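Local coordinates for protein acetoacetate decarboxylase (Sphingomonas wittichii, PDB 5UPB) that belongs to the acetoacetate decarboxylase family and probably acts on carbonyl substrates by way of a Schiff base, as relatives do, at residues A[16-24]-A[61-69]; A[198-209]-A[245-256]. All blocks are in the same frame, centred on the assembly; numbering follows the deposited sequence.

Contact 1: residues A[16-24]-A[61-69]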
# COMPACT_ATOMS: atom_id res chain seq x y z
N VAL A 16 -19.11 -0.88 9.21
CA VAL A 16 -19.26 -0.41 10.57
C VAL A 16 -20.60 -0.94 11.09
O VAL A 16 -21.56 -1.04 10.32
CB VAL A 16 -19.21 1.14 10.62
CG1 VAL A 16 -19.43 1.62 12.03
CG2 VAL A 16 -17.87 1.65 10.08
N ASP A 17 -20.65 -1.28 12.37
CA ASP A 17 -21.89 -1.62 13.07
C ASP A 17 -22.10 -0.60 14.18
O ASP A 17 -21.22 0.21 14.49
CB ASP A 17 -21.85 -3.05 13.62
CG ASP A 17 -20.50 -3.40 14.23
OD1 ASP A 17 -19.71 -2.46 14.44
OD2 ASP A 17 -20.21 -4.59 14.48
N ASP A 18 -23.29 -0.59 14.79
CA ASP A 18 -23.53 0.33 15.89
C ASP A 18 -23.28 -0.32 17.25
O ASP A 18 -23.85 0.11 18.27
CB ASP A 18 -24.95 0.92 15.82
CG ASP A 18 -26.01 -0.13 15.71
OD1 ASP A 18 -25.71 -1.23 15.20
OD2 ASP A 18 -27.16 0.16 16.11
N ALA A 19 -22.46 -1.35 17.28
CA ALA A 19 -22.01 -1.91 18.54
C ALA A 19 -21.04 -0.94 19.23
O ALA A 19 -20.48 -0.03 18.62
CB ALA A 19 -21.32 -3.25 18.30
N LEU A 20 -20.90 -1.12 20.53
CA LEU A 20 -19.88 -0.40 21.26
C LEU A 20 -18.50 -0.98 20.95
O LEU A 20 -18.31 -2.19 20.89
CB LEU A 20 -20.17 -0.47 22.76
CG LEU A 20 -21.42 0.30 23.24
CD1 LEU A 20 -21.66 0.05 24.73
CD2 LEU A 20 -21.37 1.81 22.98
N TYR A 21 -17.52 -0.12 20.78
CA TYR A 21 -16.14 -0.57 20.58
C TYR A 21 -15.23 -0.17 21.73
O TYR A 21 -15.50 0.78 22.47
CB TYR A 21 -15.58 -0.01 19.30
CG TYR A 21 -16.05 -0.85 18.11
CD1 TYR A 21 -17.35 -0.76 17.62
CD2 TYR A 21 -15.17 -1.72 17.48
CE1 TYR A 21 -17.75 -1.55 16.54
CE2 TYR A 21 -15.55 -2.49 16.41
CZ TYR A 21 -16.82 -2.40 15.94
OH TYR A 21 -17.14 -3.21 14.88
N GLY A 22 -14.16 -0.96 21.89
CA GLY A 22 -13.06 -0.60 22.74
C GLY A 22 -11.79 -0.52 21.92
O GLY A 22 -11.60 -1.28 20.97
N TRP A 23 -10.91 0.38 22.33
CA TRP A 23 -9.63 0.64 21.71
C TRP A 23 -8.49 0.52 22.70
O TRP A 23 -8.60 0.99 23.85
CB TRP A 23 -9.57 2.07 21.15
CG TRP A 23 -10.37 2.35 19.89
CD1 TRP A 23 -9.86 2.50 18.64
CD2 TRP A 23 -11.78 2.58 19.79
NE1 TRP A 23 -10.88 2.81 17.74
CE2 TRP A 23 -12.07 2.86 18.43
CE3 TRP A 23 -12.84 2.58 20.72
CZ2 TRP A 23 -13.37 3.13 17.98
CZ3 TRP A 23 -14.13 2.87 20.29
CH2 TRP A 23 -14.38 3.13 18.92
N GLY A 24 -7.36 -0.02 22.25
CA GLY A 24 -6.08 0.26 22.86
C GLY A 24 -5.15 0.87 21.84
O GLY A 24 -5.24 0.60 20.64
N PHE A 61 -3.44 2.04 16.64
CA PHE A 61 -4.69 1.72 17.31
C PHE A 61 -5.10 0.28 17.06
O PHE A 61 -4.84 -0.29 16.00
CB PHE A 61 -5.84 2.65 16.83
CG PHE A 61 -5.68 4.07 17.21
CD1 PHE A 61 -4.80 4.88 16.51
CD2 PHE A 61 -6.36 4.59 18.29
CE1 PHE A 61 -4.62 6.24 16.90
CE2 PHE A 61 -6.18 5.91 18.67
CZ PHE A 61 -5.30 6.72 17.97
N GLN A 62 -5.78 -0.27 18.04
CA GLN A 62 -6.34 -1.61 17.96
C GLN A 62 -7.76 -1.56 18.52
O GLN A 62 -7.96 -1.29 19.72
CB GLN A 62 -5.45 -2.59 18.73
CG GLN A 62 -5.79 -4.06 18.51
CD GLN A 62 -6.94 -4.50 19.38
OE1 GLN A 62 -6.83 -4.59 20.60
NE2 GLN A 62 -8.06 -4.75 18.76
N SER A 63 -8.76 -1.80 17.67
CA SER A 63 -10.16 -1.68 18.07
C SER A 63 -10.86 -3.04 18.00
O SER A 63 -10.47 -3.93 17.23
CB SER A 63 -10.90 -0.67 17.21
OG SER A 63 -10.94 -1.13 15.87
N THR A 64 -11.85 -3.21 18.87
CA THR A 64 -12.60 -4.45 19.03
C THR A 64 -14.07 -4.16 19.33
O THR A 64 -14.38 -3.39 20.25
CB THR A 64 -12.03 -5.29 20.16
OG1 THR A 64 -10.65 -5.51 19.91
CG2 THR A 64 -12.74 -6.61 20.27
N SER A 65 -14.95 -4.86 18.62
CA SER A 65 -16.38 -4.76 18.85
C SER A 65 -16.77 -5.61 20.04
O SER A 65 -16.35 -6.76 20.17
CB SER A 65 -17.15 -5.24 17.62
OG SER A 65 -18.55 -5.29 17.85
N GLU A 66 -17.60 -5.02 20.93
CA GLU A 66 -18.00 -5.70 22.15
C GLU A 66 -18.80 -6.97 21.86
O GLU A 66 -18.81 -7.90 22.68
CB GLU A 66 -18.81 -4.73 23.01
CG GLU A 66 -19.06 -5.22 24.42
CD GLU A 66 -18.84 -4.14 25.47
OE1 GLU A 66 -18.90 -2.94 25.14
OE2 GLU A 66 -18.60 -4.51 26.64
N ASP A 67 -19.49 -7.02 20.72
CA ASP A 67 -20.24 -8.20 20.30
C ASP A 67 -19.61 -8.92 19.10
O ASP A 67 -20.29 -9.70 18.43
CB ASP A 67 -21.69 -7.82 19.99
CG ASP A 67 -21.85 -7.05 18.69
OD1 ASP A 67 -20.82 -6.69 18.07
OD2 ASP A 67 -23.00 -6.81 18.29
N GLN A 68 -18.34 -8.68 18.81
CA GLN A 68 -17.54 -9.56 17.96
C GLN A 68 -16.14 -9.53 18.54
O GLN A 68 -15.16 -9.16 17.88
CB GLN A 68 -17.57 -9.14 16.49
CG GLN A 68 -18.56 -9.91 15.64
CD GLN A 68 -18.26 -9.78 14.16
OE1 GLN A 68 -18.58 -8.76 13.54
NE2 GLN A 68 -17.63 -10.80 13.59
N PRO A 69 -16.03 -9.87 19.82
CA PRO A 69 -14.77 -9.65 20.51
C PRO A 69 -13.65 -10.52 20.00
O PRO A 69 -12.48 -10.21 20.26
CB PRO A 69 -15.12 -9.96 21.98
CG PRO A 69 -16.26 -10.95 21.88
CD PRO A 69 -17.03 -10.56 20.67
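Y21 lays one face of its ring over S65, whose CB comes to 3.3 Å from Y21 CZ. With CG beside the backbone N (chi1 -81°), the ring leans toward strand 61-65, and its hydroxyl gives a hydrogen bond to the syn lone pair of D17 OD1 (Y21 OH to D17 OD1, 2.7 Å). A leucine in its place would have no hydroxyl and no flat face, and would probably leave D17 OD1 without its donor and S65 less well covered. W23 repeats the theme deeper in: S63 CB makes a CH-pi contact 3.7 Å from the centroid of the W23 five-membered ring. Serine suits both places, its short side chain setting a CB over a ring face without crowding it. Helix 108-116 packs on the inner part, R113 touching W23 and S63. On the reverse side G22 and G24 pair with T64 and Q62 and contribute no bulk, and the second subunit comes in there. Q62 NE2 donates to T64 OG1 (2.9 Å, in the amide plane), while Q62 OE1 is met by H132 and N135 of that neighbouring subunit. The solvent end is looser. E66 N still bonds to L20 O (2.9 Å), but the poorly ordered E66 side chain runs alongside L20, with a long, weak ion pair to R248 at its end. S65 OG donates to D67 OD1 (2.7 Å) within the type I turn from S65 to Q68, and A19 CB lies 3.5 Å from D67 OD1. Four antiparallel bridges, from Y21–S65 to G24–Q62, join two sequence-distant strands, 21-34 and 53-65, in the beta-rich acetoacetate decarboxylase fold.

Contact 2: residues A[198-209]-A[245-256]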
# COMPACT_ATOMS: atom_id res chain seq x y z
N GLU A 198 -24.37 18.70 11.29
CA GLU A 198 -24.66 18.88 12.71
C GLU A 198 -23.42 18.70 13.57
O GLU A 198 -22.54 17.86 13.30
CB GLU A 198 -25.77 17.92 13.19
CG GLU A 198 -25.47 16.44 12.90
CD GLU A 198 -26.68 15.54 12.95
OE1 GLU A 198 -27.83 16.04 12.93
OE2 GLU A 198 -26.50 14.31 12.94
N LEU A 199 -23.35 19.52 14.60
CA LEU A 199 -22.31 19.42 15.61
C LEU A 199 -22.66 18.29 16.55
O LEU A 199 -23.81 18.18 17.00
CB LEU A 199 -22.19 20.77 16.34
CG LEU A 199 -21.04 21.09 17.27
CD1 LEU A 199 -19.77 21.23 16.47
CD2 LEU A 199 -21.35 22.41 18.00
N VAL A 200 -21.66 17.47 16.88
CA VAL A 200 -21.84 16.33 17.76
C VAL A 200 -20.76 16.36 18.83
O VAL A 200 -19.74 17.02 18.69
CB VAL A 200 -21.79 14.99 16.98
CG1 VAL A 200 -22.88 14.93 15.93
CG2 VAL A 200 -20.43 14.84 16.28
N GLU A 201 -20.99 15.60 19.89
CA GLU A 201 -20.06 15.50 21.03
C GLU A 201 -19.83 14.04 21.36
O GLU A 201 -20.79 13.26 21.38
CB GLU A 201 -20.62 16.21 22.26
CG GLU A 201 -19.67 16.26 23.42
CD GLU A 201 -20.32 16.86 24.64
OE1 GLU A 201 -21.51 17.19 24.59
OE2 GLU A 201 -19.66 16.93 25.68
N VAL A 202 -18.56 13.60 21.42
CA VAL A 202 -18.24 12.25 21.85
C VAL A 202 -17.65 12.32 23.26
O VAL A 202 -16.74 13.11 23.51
CB VAL A 202 -17.33 11.52 20.86
CG1 VAL A 202 -16.14 12.31 20.62
CG2 VAL A 202 -16.94 10.19 21.40
N ASN A 203 -18.14 11.49 24.16
CA ASN A 203 -17.50 11.35 25.47
C ASN A 203 -17.08 9.91 25.68
O ASN A 203 -17.76 8.97 25.25
CB ASN A 203 -18.41 11.78 26.62
CG ASN A 203 -18.59 13.27 26.66
OD1 ASN A 203 -17.71 14.00 27.13
ND2 ASN A 203 -19.72 13.74 26.12
N ARG A 204 -15.92 9.74 26.30
CA ARG A 204 -15.42 8.41 26.59
C ARG A 204 -16.19 7.86 27.77
O ARG A 204 -16.26 8.50 28.83
CB ARG A 204 -13.93 8.53 26.87
CG ARG A 204 -13.20 9.00 25.60
CD ARG A 204 -11.69 9.10 25.70
NE ARG A 204 -11.28 10.28 26.44
CZ ARG A 204 -11.02 11.45 25.87
NH1 ARG A 204 -11.13 11.59 24.55
NH2 ARG A 204 -10.65 12.48 26.60
N SER A 205 -16.65 6.63 27.65
CA SER A 205 -17.34 5.95 28.73
C SER A 205 -16.37 5.07 29.50
O SER A 205 -16.69 4.59 30.59
CB SER A 205 -18.49 5.10 28.14
OG SER A 205 -17.96 4.01 27.39
N ASP A 206 -15.17 4.91 28.96
CA ASP A 206 -14.08 4.26 29.64
C ASP A 206 -12.85 4.95 29.07
O ASP A 206 -12.80 5.25 27.87
CB ASP A 206 -14.17 2.74 29.38
CG ASP A 206 -13.40 1.90 30.40
OD1 ASP A 206 -12.25 2.23 30.72
OD2 ASP A 206 -13.98 0.89 30.86
N LEU A 207 -11.91 5.26 29.93
CA LEU A 207 -10.71 6.00 29.55
C LEU A 207 -9.55 5.55 30.42
O LEU A 207 -9.70 5.49 31.65
CB LEU A 207 -10.95 7.50 29.75
CG LEU A 207 -9.73 8.42 29.74
CD1 LEU A 207 -8.95 8.29 28.47
CD2 LEU A 207 -10.19 9.85 29.95
N ARG A 208 -8.43 5.21 29.79
CA ARG A 208 -7.20 4.91 30.51
C ARG A 208 -6.00 5.52 29.80
O ARG A 208 -5.88 5.42 28.58
CB ARG A 208 -6.99 3.40 30.68
CG ARG A 208 -5.71 3.09 31.42
CD ARG A 208 -5.47 1.61 31.60
NE ARG A 208 -4.15 1.41 32.19
CZ ARG A 208 -3.50 0.26 32.18
NH1 ARG A 208 -4.05 -0.81 31.62
NH2 ARG A 208 -2.28 0.19 32.72
N VAL A 209 -5.12 6.16 30.54
CA VAL A 209 -3.83 6.62 30.04
C VAL A 209 -2.77 6.12 31.00
O VAL A 209 -2.97 6.13 32.23
CB VAL A 209 -3.75 8.15 29.85
CG1 VAL A 209 -4.71 8.58 28.74
CG2 VAL A 209 -4.09 8.88 31.17
N TYR A 245 -2.95 4.31 25.72
CA TYR A 245 -4.29 4.82 25.87
C TYR A 245 -5.30 3.75 25.55
O TYR A 245 -5.19 3.03 24.55
CB TYR A 245 -4.36 5.94 24.81
CG TYR A 245 -5.62 6.71 24.60
CD1 TYR A 245 -6.50 6.93 25.60
CD2 TYR A 245 -5.94 7.15 23.32
CE1 TYR A 245 -7.64 7.64 25.39
CE2 TYR A 245 -7.10 7.85 23.08
CZ TYR A 245 -7.95 8.10 24.11
OH TYR A 245 -9.13 8.78 23.88
N GLY A 246 -6.36 3.74 26.33
CA GLY A 246 -7.48 2.84 26.09
C GLY A 246 -8.76 3.62 26.29
O GLY A 246 -8.85 4.49 27.17
N PHE A 247 -9.78 3.25 25.51
CA PHE A 247 -11.05 3.95 25.66
C PHE A 247 -12.17 3.13 25.04
O PHE A 247 -11.94 2.20 24.26
CB PHE A 247 -10.98 5.35 25.01
CG PHE A 247 -10.62 5.35 23.52
CD1 PHE A 247 -9.30 5.37 23.09
CD2 PHE A 247 -11.61 5.33 22.59
CE1 PHE A 247 -8.99 5.36 21.73
CE2 PHE A 247 -11.30 5.34 21.19
CZ PHE A 247 -9.98 5.35 20.81
N ARG A 248 -13.40 3.49 25.43
CA ARG A 248 -14.62 2.97 24.86
C ARG A 248 -15.39 4.21 24.47
O ARG A 248 -15.54 5.12 25.29
CB ARG A 248 -15.48 2.12 25.81
CG ARG A 248 -15.08 0.66 26.08
CD ARG A 248 -16.11 0.04 27.08
NE ARG A 248 -16.05 -1.42 27.28
CZ ARG A 248 -15.53 -2.05 28.34
NH1 ARG A 248 -14.99 -1.40 29.37
NH2 ARG A 248 -15.56 -3.38 28.36
N ILE A 249 -15.98 4.16 23.30
CA ILE A 249 -16.83 5.21 22.75
C ILE A 249 -17.99 4.54 22.05
O ILE A 249 -17.83 3.48 21.46
CB ILE A 249 -16.04 6.12 21.79
CG1 ILE A 249 -15.02 6.95 22.58
CG2 ILE A 249 -16.96 6.98 21.02
CD1 ILE A 249 -14.09 7.79 21.69
N GLY A 250 -19.16 5.17 22.13
CA GLY A 250 -20.27 4.76 21.30
C GLY A 250 -20.50 5.78 20.19
O GLY A 250 -19.55 6.37 19.68
N GLY A 251 -21.75 6.02 19.80
CA GLY A 251 -22.02 7.11 18.87
C GLY A 251 -21.96 8.47 19.54
O GLY A 251 -22.28 8.65 20.71
N ALA A 252 -21.53 9.45 18.76
CA ALA A 252 -21.51 10.84 19.20
C ALA A 252 -22.93 11.40 19.30
O ALA A 252 -23.78 11.16 18.44
CB ALA A 252 -20.67 11.68 18.24
N THR A 253 -23.18 12.15 20.38
CA THR A 253 -24.48 12.78 20.59
C THR A 253 -24.58 14.07 19.80
O THR A 253 -23.67 14.91 19.79
CB THR A 253 -24.70 13.09 22.08
OG1 THR A 253 -24.61 11.89 22.84
CG2 THR A 253 -26.09 13.71 22.33
N ARG A 254 -25.73 14.26 19.18
CA ARG A 254 -25.97 15.49 18.44
C ARG A 254 -26.19 16.64 19.42
O ARG A 254 -26.99 16.54 20.35
CB ARG A 254 -27.19 15.32 17.54
CG ARG A 254 -27.67 16.61 16.90
CD ARG A 254 -28.95 16.36 16.11
NE ARG A 254 -29.78 17.57 16.12
CZ ARG A 254 -29.78 18.47 15.15
NH1 ARG A 254 -29.02 18.30 14.07
NH2 ARG A 254 -30.56 19.55 15.27
N LEU A 255 -25.52 17.76 19.16
CA LEU A 255 -25.68 19.00 19.92
C LEU A 255 -26.64 19.98 19.25
O LEU A 255 -27.53 20.50 19.90
CB LEU A 255 -24.33 19.69 20.11
CG LEU A 255 -23.29 18.94 20.93
CD1 LEU A 255 -21.93 19.65 20.80
CD2 LEU A 255 -23.74 18.88 22.38
N GLU A 256 -26.45 20.26 17.96
CA GLU A 256 -27.27 21.23 17.26
C GLU A 256 -26.97 21.13 15.77
O GLU A 256 -25.91 20.63 15.38
CB GLU A 256 -27.00 22.65 17.79
CG GLU A 256 -25.57 23.13 17.56
CD GLU A 256 -25.04 23.98 18.70
OE1 GLU A 256 -25.55 23.85 19.84
OE2 GLU A 256 -24.10 24.76 18.46
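V202 and I249 meet methyl to methyl, V202 CG2 lying 3.2 Å from I249 CG2, tighter than usual. At chi1 54°, V202 puts CG2 anti to N, facing I249. Beside this knob A252 offers just a CB, which fits against V200 CB at 3.7 Å; a small residue suits so close a spot. Farther along, L255 lies across L199 and E201, its CD1 3.9 Å from L199 CG. L255 and E256 both face L199 in a classic beta bulge: L199 O takes a good bond from L255 N (2.8 Å) and a weak one from E256 N. The extra residue shifts the register by one while the antiparallel pairing of strands 196-202 and 253-257 continues. R254 crosses E198 at about a right angle, and its NH1 makes a salt bridge with E198 OE1 (2.8 Å) from the anti side, tilted out of the carboxylate plane; T194 of the third subunit also bonds that oxygen. At the other end the F247 ring lies against one face of Y245, while L207 CD1 sits at its edge, 3.4 Å from Y245 CE1. R208 CB faces the bare G246 backbone, the side chain running on to a cation-pi contact with Y134 of the second subunit.

Overall arrangement
From the N terminus, contact 1 comes first: 16-24 leads into strand 21-34, and the chain passes helix 36-42 and the short strand 48-50, then runs back along strand 53-65, whose end is in 61-69, closing a loop of 36 residues. Contact 2 opens only much later and closes a second loop of 35 residues between 198-209 and 245-256. The two therefore stand in series, neither enclosing nor crossing the other. They are joined through the sheet, since strand 21-34 lies between strands 53-65 and 235-249; W23 N probably bonds to F247 O at 2.8 Å, and the W23 and F247 rings stack. L20 also packs on G250, and both contacts touch the third subunit.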